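Local coordinates for protein Apc35852 (Geobacillus stearothermophilus, PDB 1U9C) that is of unknown function but belongs to the DJ-1/PfpI family, whose members include probable chaperones and cysteine proteases, at residues K6-V11 with K41-K46; L36-K41 with E214-A219. One frame throughout, in Å; residues are numbered along the deposited sequence.

Contact 1 of 2, residues K6-V11 with K41-K46; sequences KRVLMV and KGYDVK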
# COMPACT_ATOMS: atom_id res chain seq x y z
N LYS A 6 -16.93 -1.45 -10.21
CA LYS A 6 -15.74 -2.11 -9.66
C LYS A 6 -15.62 -1.78 -8.18
O LYS A 6 -16.06 -0.72 -7.69
CB LYS A 6 -14.53 -1.58 -10.43
CG LYS A 6 -14.50 -1.93 -11.92
CD LYS A 6 -14.29 -3.42 -12.15
CE LYS A 6 -14.23 -3.80 -13.64
NZ LYS A 6 -14.27 -5.24 -13.85
N ARG A 7 -14.97 -2.69 -7.48
CA ARG A 7 -14.82 -2.64 -6.03
C ARG A 7 -13.35 -2.69 -5.70
O ARG A 7 -12.59 -3.51 -6.19
CB ARG A 7 -15.52 -3.79 -5.34
CG ARG A 7 -17.04 -3.95 -5.58
CD ARG A 7 -17.69 -4.99 -4.71
NE ARG A 7 -17.66 -4.64 -3.28
CZ ARG A 7 -17.40 -5.46 -2.25
NH1 ARG A 7 -17.07 -6.74 -2.38
NH2 ARG A 7 -17.44 -4.95 -1.02
N VAL A 8 -12.93 -1.78 -4.84
CA VAL A 8 -11.54 -1.63 -4.41
C VAL A 8 -11.45 -1.82 -2.90
O VAL A 8 -12.18 -1.18 -2.15
CB VAL A 8 -10.91 -0.28 -4.81
CG1 VAL A 8 -9.50 -0.18 -4.37
CG2 VAL A 8 -11.02 -0.07 -6.31
N LEU A 9 -10.54 -2.68 -2.47
CA LEU A 9 -10.23 -2.88 -1.05
C LEU A 9 -8.98 -2.06 -0.72
O LEU A 9 -7.94 -2.26 -1.34
CB LEU A 9 -9.95 -4.35 -0.77
CG LEU A 9 -9.50 -4.69 0.64
CD1 LEU A 9 -10.59 -4.40 1.66
CD2 LEU A 9 -9.05 -6.14 0.69
N MET A 10 -9.07 -1.14 0.24
CA MET A 10 -7.88 -0.41 0.70
C MET A 10 -7.49 -0.87 2.08
O MET A 10 -8.41 -1.04 2.90
CB MET A 10 -8.16 1.09 0.71
CG MET A 10 -8.52 1.62 -0.69
SD MET A 10 -8.66 3.43 -0.79
CE MET A 10 -6.94 3.90 -0.76
N VAL A 11 -6.21 -1.15 2.31
CA VAL A 11 -5.79 -1.66 3.61
C VAL A 11 -4.66 -0.80 4.12
O VAL A 11 -3.65 -0.60 3.46
CB VAL A 11 -5.34 -3.13 3.52
CG1 VAL A 11 -5.06 -3.66 4.93
CG2 VAL A 11 -6.36 -4.02 2.85
N LYS A 41 -14.33 7.99 -9.62
CA LYS A 41 -14.64 7.08 -10.68
C LYS A 41 -15.91 6.30 -10.41
O LYS A 41 -16.37 5.53 -11.28
CB LYS A 41 -13.51 6.06 -10.88
CG LYS A 41 -12.31 6.56 -11.58
CD LYS A 41 -12.58 6.99 -13.05
CE LYS A 41 -12.97 5.89 -13.99
NZ LYS A 41 -13.11 6.42 -15.41
N GLY A 42 -16.47 6.42 -9.22
CA GLY A 42 -17.68 5.70 -8.86
C GLY A 42 -17.48 4.30 -8.35
O GLY A 42 -18.40 3.51 -8.29
N TYR A 43 -16.25 3.98 -7.95
CA TYR A 43 -15.99 2.68 -7.43
C TYR A 43 -16.55 2.51 -6.02
O TYR A 43 -16.71 3.48 -5.26
CB TYR A 43 -14.49 2.40 -7.40
CG TYR A 43 -13.79 2.43 -8.75
CD1 TYR A 43 -14.45 2.20 -9.96
CD2 TYR A 43 -12.42 2.65 -8.79
CE1 TYR A 43 -13.75 2.20 -11.18
CE2 TYR A 43 -11.75 2.66 -9.97
CZ TYR A 43 -12.38 2.44 -11.17
OH TYR A 43 -11.71 2.45 -12.37
N ASP A 44 -16.80 1.27 -5.66
CA ASP A 44 -17.23 0.86 -4.30
C ASP A 44 -15.95 0.57 -3.52
O ASP A 44 -15.36 -0.48 -3.72
CB ASP A 44 -18.10 -0.38 -4.40
CG ASP A 44 -18.57 -0.93 -3.05
OD1 ASP A 44 -18.41 -0.25 -2.01
OD2 ASP A 44 -19.17 -2.05 -2.95
N VAL A 45 -15.58 1.43 -2.59
CA VAL A 45 -14.32 1.29 -1.85
C VAL A 45 -14.58 0.82 -0.43
O VAL A 45 -15.35 1.42 0.30
CB VAL A 45 -13.57 2.62 -1.80
CG1 VAL A 45 -12.28 2.44 -1.14
CG2 VAL A 45 -13.39 3.21 -3.20
N LYS A 46 -13.95 -0.27 -0.04
CA LYS A 46 -13.97 -0.76 1.33
C LYS A 46 -12.69 -0.34 1.99
O LYS A 46 -11.57 -0.62 1.51
CB LYS A 46 -14.07 -2.29 1.43
CG LYS A 46 -14.11 -2.75 2.89
CD LYS A 46 -14.48 -4.18 3.10
CE LYS A 46 -14.52 -4.54 4.54
NZ LYS A 46 -15.07 -5.93 4.74
O HOH W 1 -17.62 -2.08 0.14
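Arg7, Val8 and Leu9 pair in parallel with Asp44, Val45 and Lys46, the two strand axes 4.7 Å apart at closest and 20° from aligned. With helix 28-40 between them in the chain, strands 7-12 and 44-49 are the ends of a beta-alpha-beta crossover in the central sheet of the DJ-1/PfpI fold. Asp44 N binds Lys6 O, Asp44 O receives Val8 N, Val8 O receives Lys46 N, and Met10 N binds Lys46 O at 2.9 Å. Arg7 and Asp44 lie side by side on one face of the sheet. The Arg7 chain bends at chi3 (65°), which places NE for a salt bridge to Asp44 OD2 at 3.0 Å; NE comes from above the carboxylate plane, and the two flat groups are turned 42° apart. Arg7 NH1 reaches Gly89 O. On the same face, Leu9 CD1 lies against the aliphatic chain of Lys46, whose NZ goes on to Asp86. The opposite face is apolar: Met10 SD touches Val45 CG1 at 3.8 Å, and Val8 CG2 meets Tyr43 CD2 obliquely. A water bridges the charged pair, accepting from Arg7 NH2 and donating to Asp44 OD1 at 2.9 Å.

Contact 2 of 2, residues L36-K41 with E214-A219; sequences LVFQEK and EKVVAA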
# COMPACT_ATOMS: atom_id res chain seq x y z
N LEU A 36 -9.87 9.34 -3.01
CA LEU A 36 -10.65 10.35 -3.74
C LEU A 36 -10.70 9.97 -5.23
O LEU A 36 -11.77 10.09 -5.87
CB LEU A 36 -10.02 11.75 -3.57
CG LEU A 36 -10.60 12.94 -4.32
CD1 LEU A 36 -12.02 13.16 -3.84
CD2 LEU A 36 -9.79 14.22 -4.20
N VAL A 37 -9.59 9.56 -5.86
CA VAL A 37 -9.59 9.10 -7.24
C VAL A 37 -10.60 7.99 -7.44
O VAL A 37 -11.43 8.03 -8.40
CB VAL A 37 -8.15 8.63 -7.69
CG1 VAL A 37 -8.17 7.83 -9.03
CG2 VAL A 37 -7.17 9.81 -7.79
N PHE A 38 -10.58 6.98 -6.57
CA PHE A 38 -11.51 5.86 -6.72
C PHE A 38 -12.97 6.26 -6.50
O PHE A 38 -13.86 5.83 -7.24
CB PHE A 38 -11.10 4.71 -5.78
CG PHE A 38 -9.71 4.17 -6.02
CD1 PHE A 38 -9.13 4.11 -7.27
CD2 PHE A 38 -8.97 3.71 -4.95
CE1 PHE A 38 -7.87 3.62 -7.47
CE2 PHE A 38 -7.70 3.22 -5.16
CZ PHE A 38 -7.17 3.18 -6.41
N GLN A 39 -13.22 7.09 -5.50
CA GLN A 39 -14.58 7.60 -5.29
C GLN A 39 -15.05 8.39 -6.52
O GLN A 39 -16.23 8.20 -6.93
CB GLN A 39 -14.62 8.48 -4.03
CG GLN A 39 -14.49 7.71 -2.77
CD GLN A 39 -15.66 6.81 -2.54
OE1 GLN A 39 -15.54 5.60 -2.39
NE2 GLN A 39 -16.84 7.40 -2.62
N GLU A 40 -14.19 9.23 -7.14
CA GLU A 40 -14.55 10.04 -8.36
C GLU A 40 -14.94 9.15 -9.50
O GLU A 40 -15.74 9.53 -10.37
CB GLU A 40 -13.35 10.91 -8.80
CG GLU A 40 -13.08 12.16 -7.95
CD GLU A 40 -11.71 12.83 -8.19
OE1 GLU A 40 -10.73 12.27 -8.77
OE2 GLU A 40 -11.55 14.00 -7.77
N LYS A 41 -14.33 7.99 -9.62
CA LYS A 41 -14.64 7.08 -10.68
C LYS A 41 -15.91 6.30 -10.41
O LYS A 41 -16.37 5.53 -11.28
CB LYS A 41 -13.51 6.06 -10.88
CG LYS A 41 -12.31 6.56 -11.58
CD LYS A 41 -12.58 6.99 -13.05
CE LYS A 41 -12.97 5.89 -13.99
NZ LYS A 41 -13.11 6.42 -15.41
N GLU A 214 -3.94 6.12 -10.59
CA GLU A 214 -4.39 6.22 -11.97
C GLU A 214 -4.04 4.99 -12.78
O GLU A 214 -4.76 4.59 -13.73
CB GLU A 214 -3.86 7.51 -12.62
CG GLU A 214 -4.39 8.78 -11.98
CD GLU A 214 -5.89 9.00 -12.16
OE1 GLU A 214 -6.53 8.27 -12.96
OE2 GLU A 214 -6.46 9.93 -11.51
N LYS A 215 -2.95 4.32 -12.44
CA LYS A 215 -2.66 3.03 -13.04
C LYS A 215 -3.70 1.96 -12.69
O LYS A 215 -4.04 1.13 -13.52
CB LYS A 215 -1.23 2.52 -12.71
CG LYS A 215 -0.10 3.24 -13.49
CD LYS A 215 1.31 2.88 -12.99
CE LYS A 215 2.41 3.44 -13.90
NZ LYS A 215 2.52 4.94 -13.83
N VAL A 216 -4.16 1.99 -11.43
CA VAL A 216 -5.24 1.08 -11.00
C VAL A 216 -6.47 1.34 -11.81
O VAL A 216 -7.09 0.42 -12.31
CB VAL A 216 -5.46 1.17 -9.49
CG1 VAL A 216 -6.65 0.37 -9.06
CG2 VAL A 216 -4.19 0.72 -8.76
N VAL A 217 -6.84 2.60 -11.94
CA VAL A 217 -8.02 2.96 -12.72
C VAL A 217 -7.91 2.45 -14.16
O VAL A 217 -8.83 1.86 -14.68
CB VAL A 217 -8.26 4.54 -12.73
CG1 VAL A 217 -9.30 4.95 -13.74
CG2 VAL A 217 -8.62 5.02 -11.34
N ALA A 218 -6.74 2.64 -14.77
CA ALA A 218 -6.55 2.18 -16.15
C ALA A 218 -6.71 0.67 -16.26
O ALA A 218 -7.41 0.18 -17.14
CB ALA A 218 -5.15 2.54 -16.67
N ALA A 219 -6.07 -0.07 -15.32
CA ALA A 219 -6.23 -1.52 -15.32
C ALA A 219 -7.69 -1.96 -15.11
O ALA A 219 -8.15 -2.92 -15.76
CB ALA A 219 -5.34 -2.14 -14.28
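Val217 is the bump at the centre of this contact, its two methyls entering the hollow between Val37, Phe38 and Lys41 on the facing helix. The helical segments run 30° from parallel, axes 10.3 Å apart at closest, and meet through side chains alone. Val217 CG2 packs on Val37 CG1 at 3.7 Å and lies at the edge of the Phe38 ring, near its plane. Its other methyl, CG1, is covered by the lysine chain: Lys41 bends at chi2 (-64°) and chi3 (-66°), which brings CE to 3.8 Å from Val217 CG1, while NZ continues to a salt bridge with Glu221. Val37 crosses the bent chain of Glu214 obliquely, with Glu214 OE2 3.7 Å from Val37 CG1. Phe38 crosses Val216 at about a right angle, CE1 reaching Val216 CG1 at 3.8 Å. An alanine in place of Phe38 would probably open a gap beside Val216 and Val217, their methyls losing the ring they pack on. Helices 28-40 and 209-221 are thus neighbours on one side of the central sheet: Phe38 also touches Val45 of strand 44-49, Val216 rests on Ala126 of strand 124-127, and Tyr43 packs against both Phe38 and Val217.

Overall arrangement
Both contacts draw on the run from helix 28-40 into strand 44-49: contact 1 ties the strand into the sheet, while contact 2 sets the helix against helix 209-221. Their ranges share Lys41, which touches the partner segment only in contact 2, and their centres are about 9 Å apart. At the turn between them Tyr43 N probably bonds to Phe38 O, and Val45 CG2 packs on Phe38 CB, joining sheet face to helix. Contact 1 is partly buried and mixed: backbone bonds hold it, with a charged pair on the face away from these helices and apolar side chains on the other. Contact 2 is smaller, with a buried apolar centre and its charged residues, Lys41 and Glu214, at the exposed margin.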